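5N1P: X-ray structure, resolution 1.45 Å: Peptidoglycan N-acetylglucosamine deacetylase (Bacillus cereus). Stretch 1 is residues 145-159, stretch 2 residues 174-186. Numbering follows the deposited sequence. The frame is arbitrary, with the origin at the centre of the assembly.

Stretch 1 145-159: IAQNVLTNATKPQEV
Stretch 2 174-186: PAILKGLKEKGYE

Two helices that run side by side in the same direction can pack through apolar side chains along their length and add polar contacts farther on. This deacetylase offers a compact example. Helix 145-152 and helix 174-182 lie 8.9 Å apart at closest approach, with a signed crossing angle of -23° and their N-to-C directions nearly parallel. Ala146 lies across from Ile176 (CA to CA, 5.2 Å) and Leu150 from Gly179 (CA to CA, 6.3 Å). Beyond the helices the register continues more loosely, with 8.0 Å between the CA atoms of Pro156 and Tyr185. The contact buries 544 Å², most heavily at Tyr185, Leu150 and Ile176.

Leu150 (chi1 m, chi2 t) is the knob. Its CA-to-CB bond points sideways, yet the end of the side chain comes nearer and sits among Ala175, Ile176, Gly179 and Leu180. Leu150 CD2 lies 3.5 Å from Gly179 CA and 3.6 Å from Leu180 CD2. Gly179 leaves room in the hole: an ideal CB there would fall 2.3 Å from Leu150 CD2, a clash.

Ile176 (m, t) serves the preceding turn. Its CG1 is 3.8 Å from Ala146 CA, and its CD1 is 3.9 Å from CG2 of Val149 (chi1 t). Ala146 points toward the other helix, and its CB meets Ala175 CB at 3.8 Å. Leu180 (m, t) extends the apolar seam, its CD2 lying 3.7 Å from Ala153 CB.

Farther along, side chains of the second stretch donate to backbone carbonyls of the first. Lys183 (phi/psi -95/14; chi1 to chi4 m, t, p, t) directs NZ to Leu150 O at 2.7 Å and to Ala153 O at 3.2 Å, both hydrogen bonds. Gly184, at phi/psi 83/17, then turns the chain, and Tyr185 is extended at -83/139. In the first stretch, Ala153 (-90/105), Thr154 (-134/-35), Lys155 (-79/158) and Pro156 (-57/-38) lead into strand 157-159.

Tyr185 (chi1 -74°, chi2 -85°) points toward the first stretch. Its OH donates a hydrogen bond to Lys155 O at 2.7 Å, an acceptor near the ring plane at its edge, while Ala153 CB packs 4.0 Å from Tyr185 CE2. Glu158 (m, m) braces this loop from within its own stretch: OE2 accepts from Thr154 N at 3.0 Å and Lys155 N at 2.9 Å, and forms a salt bridge with Lys155 NZ at 2.9 Å. Glu158 CG approaches Tyr185 OH to 3.7 Å. The loop that presents Lys155 O to the tyrosine is thus itself held by the carboxylate of the buried Glu158.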

# COMPACT_ATOMS: atom_id res chain seq x y z
N ILE A 145 -13.75 -10.70 -2.23
CA ILE A 145 -12.79 -9.75 -1.69
C ILE A 145 -13.50 -8.49 -1.19
O ILE A 145 -13.20 -7.97 -0.11
CB ILE A 145 -11.74 -9.40 -2.74
CG1 ILE A 145 -10.88 -10.62 -3.01
CG2 ILE A 145 -10.87 -8.22 -2.28
CD1 ILE A 145 -10.03 -10.51 -4.27
N ALA A 146 -14.46 -8.01 -1.98
CA ALA A 146 -15.20 -6.83 -1.59
C ALA A 146 -15.93 -7.07 -0.26
O ALA A 146 -15.90 -6.22 0.63
CB ALA A 146 -16.17 -6.42 -2.68
N GLN A 147 -16.56 -8.24 -0.10
CA GLN A 147 -17.26 -8.48 1.16
C GLN A 147 -16.27 -8.66 2.32
O GLN A 147 -16.59 -8.34 3.45
CB GLN A 147 -18.20 -9.69 1.07
CG GLN A 147 -17.55 -11.02 0.79
CD GLN A 147 -18.39 -12.19 1.30
OE1 GLN A 147 -19.08 -12.07 2.30
NE2 GLN A 147 -18.35 -13.30 0.58
N ASN A 148 -15.07 -9.17 2.04
CA ASN A 148 -14.05 -9.27 3.08
C ASN A 148 -13.72 -7.90 3.63
O ASN A 148 -13.62 -7.71 4.84
CB ASN A 148 -12.77 -9.93 2.57
CG ASN A 148 -12.93 -11.41 2.27
OD1 ASN A 148 -13.92 -12.04 2.66
ND2 ASN A 148 -11.95 -11.97 1.57
N VAL A 149 -13.56 -6.94 2.73
CA VAL A 149 -13.27 -5.57 3.12
C VAL A 149 -14.46 -4.90 3.79
O VAL A 149 -14.33 -4.35 4.88
CB VAL A 149 -12.82 -4.74 1.92
CG1 VAL A 149 -12.68 -3.27 2.31
CG2 VAL A 149 -11.51 -5.27 1.38
N LEU A 150 -15.62 -4.96 3.13
CA LEU A 150 -16.79 -4.17 3.54
C LEU A 150 -17.27 -4.48 4.94
O LEU A 150 -17.72 -3.58 5.66
CB LEU A 150 -17.94 -4.37 2.55
CG LEU A 150 -17.69 -3.76 1.17
CD1 LEU A 150 -18.83 -4.06 0.21
CD2 LEU A 150 -17.44 -2.27 1.29
N THR A 151 -17.17 -5.74 5.35
CA THR A 151 -17.67 -6.12 6.66
C THR A 151 -16.70 -5.73 7.76
O THR A 151 -17.10 -5.43 8.89
CB THR A 151 -17.96 -7.63 6.73
OG1 THR A 151 -16.74 -8.36 6.57
CG2 THR A 151 -18.94 -8.03 5.64
N ASN A 152 -15.40 -5.73 7.44
CA ASN A 152 -14.36 -5.40 8.40
C ASN A 152 -14.21 -3.89 8.63
O ASN A 152 -13.42 -3.47 9.47
CB ASN A 152 -13.01 -5.97 7.96
CG ASN A 152 -12.87 -7.45 8.25
OD1 ASN A 152 -13.41 -8.29 7.54
ND2 ASN A 152 -12.15 -7.78 9.32
N ALA A 153 -14.96 -3.10 7.87
CA ALA A 153 -14.85 -1.64 7.96
C ALA A 153 -15.81 -1.07 9.00
O ALA A 153 -17.01 -0.98 8.77
CB ALA A 153 -15.12 -1.01 6.60
N THR A 154 -15.26 -0.66 10.14
CA THR A 154 -16.07 -0.17 11.26
C THR A 154 -15.53 1.13 11.87
O THR A 154 -16.30 1.98 12.31
CB THR A 154 -16.16 -1.23 12.36
OG1 THR A 154 -14.84 -1.61 12.76
CG2 THR A 154 -16.88 -2.46 11.86
N LYS A 155 -14.20 1.26 11.89
CA LYS A 155 -13.52 2.39 12.53
C LYS A 155 -13.53 3.64 11.66
O LYS A 155 -13.68 3.55 10.44
CB LYS A 155 -12.07 2.01 12.87
CG LYS A 155 -11.90 0.66 13.52
CD LYS A 155 -10.44 0.24 13.50
CE LYS A 155 -10.32 -1.27 13.57
NZ LYS A 155 -11.19 -1.92 12.55
N PRO A 156 -13.37 4.83 12.29
CA PRO A 156 -13.30 6.10 11.56
C PRO A 156 -12.19 6.12 10.51
O PRO A 156 -12.39 6.68 9.44
CB PRO A 156 -13.01 7.12 12.66
CG PRO A 156 -13.57 6.51 13.89
CD PRO A 156 -13.32 5.04 13.75
N GLN A 157 -11.05 5.52 10.84
CA GLN A 157 -9.96 5.35 9.88
C GLN A 157 -9.69 3.88 9.64
O GLN A 157 -9.51 3.11 10.59
CB GLN A 157 -8.68 6.03 10.37
CG GLN A 157 -8.79 7.52 10.56
CD GLN A 157 -8.30 7.95 11.92
OE1 GLN A 157 -8.97 7.72 12.93
NE2 GLN A 157 -7.13 8.57 11.96
N GLU A 158 -9.69 3.47 8.38
CA GLU A 158 -9.34 2.10 8.03
C GLU A 158 -8.29 2.11 6.94
O GLU A 158 -8.38 2.89 5.99
CB GLU A 158 -10.56 1.32 7.55
CG GLU A 158 -11.66 1.16 8.60
CD GLU A 158 -11.41 0.01 9.57
OE1 GLU A 158 -10.30 -0.57 9.56
OE2 GLU A 158 -12.32 -0.33 10.35
N VAL A 159 -7.28 1.26 7.09
CA VAL A 159 -6.22 1.13 6.09
C VAL A 159 -6.32 -0.26 5.49
O VAL A 159 -6.19 -1.25 6.20
CB VAL A 159 -4.83 1.35 6.70
CG1 VAL A 159 -3.73 1.13 5.65
CG2 VAL A 159 -4.75 2.74 7.32
N PRO A 174 -14.25 -1.42 -7.61
CA PRO A 174 -15.53 -0.69 -7.73
C PRO A 174 -16.54 -1.03 -6.62
O PRO A 174 -17.15 -0.12 -6.07
CB PRO A 174 -16.06 -1.13 -9.10
CG PRO A 174 -14.83 -1.41 -9.88
CD PRO A 174 -13.87 -2.04 -8.89
N ALA A 175 -16.69 -2.31 -6.28
CA ALA A 175 -17.64 -2.71 -5.23
C ALA A 175 -17.20 -2.25 -3.84
O ALA A 175 -18.03 -1.98 -2.97
CB ALA A 175 -17.85 -4.21 -5.25
N ILE A 176 -15.88 -2.19 -3.63
CA ILE A 176 -15.35 -1.71 -2.37
C ILE A 176 -15.64 -0.22 -2.23
O ILE A 176 -16.05 0.25 -1.16
CB ILE A 176 -13.84 -1.96 -2.25
CG1 ILE A 176 -13.55 -3.45 -2.06
CG2 ILE A 176 -13.24 -1.16 -1.10
CD1 ILE A 176 -12.09 -3.80 -2.23
N LEU A 177 -15.40 0.53 -3.30
CA LEU A 177 -15.63 1.97 -3.29
C LEU A 177 -17.10 2.27 -3.00
O LEU A 177 -17.42 3.06 -2.11
CB LEU A 177 -15.20 2.60 -4.62
CG LEU A 177 -13.69 2.58 -4.88
CD1 LEU A 177 -13.36 3.06 -6.29
CD2 LEU A 177 -12.96 3.43 -3.86
N LYS A 178 -17.99 1.62 -3.74
CA LYS A 178 -19.43 1.78 -3.54
C LYS A 178 -19.86 1.42 -2.12
O LYS A 178 -20.57 2.17 -1.46
CB LYS A 178 -20.20 0.92 -4.55
CG LYS A 178 -21.71 1.07 -4.47
CD LYS A 178 -22.40 0.18 -5.48
CE LYS A 178 -23.89 0.49 -5.55
NZ LYS A 178 -24.59 -0.42 -6.49
N GLY A 179 -19.41 0.26 -1.66
CA GLY A 179 -19.77 -0.21 -0.33
C GLY A 179 -19.30 0.70 0.79
O GLY A 179 -19.99 0.84 1.80
N LEU A 180 -18.13 1.31 0.64
CA LEU A 180 -17.63 2.18 1.69
C LEU A 180 -18.19 3.59 1.62
O LEU A 180 -18.37 4.24 2.66
CB LEU A 180 -16.10 2.22 1.67
CG LEU A 180 -15.44 0.87 1.94
CD1 LEU A 180 -13.92 0.98 1.88
CD2 LEU A 180 -15.88 0.32 3.28
N LYS A 181 -18.47 4.08 0.42
CA LYS A 181 -19.07 5.41 0.25
C LYS A 181 -20.44 5.45 0.91
O LYS A 181 -20.83 6.45 1.51
CB LYS A 181 -19.20 5.79 -1.23
CG LYS A 181 -17.88 6.17 -1.89
CD LYS A 181 -18.09 6.66 -3.32
CE LYS A 181 -16.76 6.98 -3.99
NZ LYS A 181 -16.94 7.49 -5.38
N GLU A 182 -21.16 4.34 0.78
CA GLU A 182 -22.48 4.20 1.36
C GLU A 182 -22.41 4.29 2.88
O GLU A 182 -23.35 4.74 3.53
CB GLU A 182 -23.12 2.88 0.93
CG GLU A 182 -23.85 2.97 -0.41
CD GLU A 182 -24.04 1.61 -1.06
OE1 GLU A 182 -23.76 0.59 -0.40
OE2 GLU A 182 -24.50 1.57 -2.23
N LYS A 183 -21.28 3.87 3.44
CA LYS A 183 -21.10 3.89 4.89
C LYS A 183 -20.39 5.14 5.36
O LYS A 183 -19.94 5.20 6.51
CB LYS A 183 -20.35 2.65 5.34
CG LYS A 183 -20.94 1.39 4.78
CD LYS A 183 -19.98 0.24 4.94
CE LYS A 183 -19.71 -0.07 6.39
NZ LYS A 183 -19.22 -1.46 6.54
N GLY A 184 -20.31 6.12 4.48
CA GLY A 184 -19.83 7.44 4.85
C GLY A 184 -18.33 7.60 4.88
O GLY A 184 -17.83 8.55 5.47
N TYR A 185 -17.61 6.67 4.25
CA TYR A 185 -16.16 6.81 4.11
C TYR A 185 -15.82 7.70 2.91
O TYR A 185 -16.46 7.60 1.86
CB TYR A 185 -15.46 5.45 3.93
CG TYR A 185 -15.37 4.60 5.18
CD1 TYR A 185 -14.33 4.77 6.09
CD2 TYR A 185 -16.32 3.62 5.45
CE1 TYR A 185 -14.25 3.98 7.24
CE2 TYR A 185 -16.24 2.84 6.58
CZ TYR A 185 -15.22 3.02 7.48
OH TYR A 185 -15.16 2.23 8.61
N GLU A 186 -14.82 8.56 3.07
CA GLU A 186 -14.18 9.20 1.93
C GLU A 186 -12.88 8.45 1.62
O GLU A 186 -12.29 7.84 2.51
CB GLU A 186 -13.91 10.68 2.20
CG GLU A 186 -15.09 11.59 1.87
CD GLU A 186 -15.11 12.86 2.71
OE1 GLU A 186 -14.04 13.33 3.12
OE2 GLU A 186 -16.22 13.39 2.95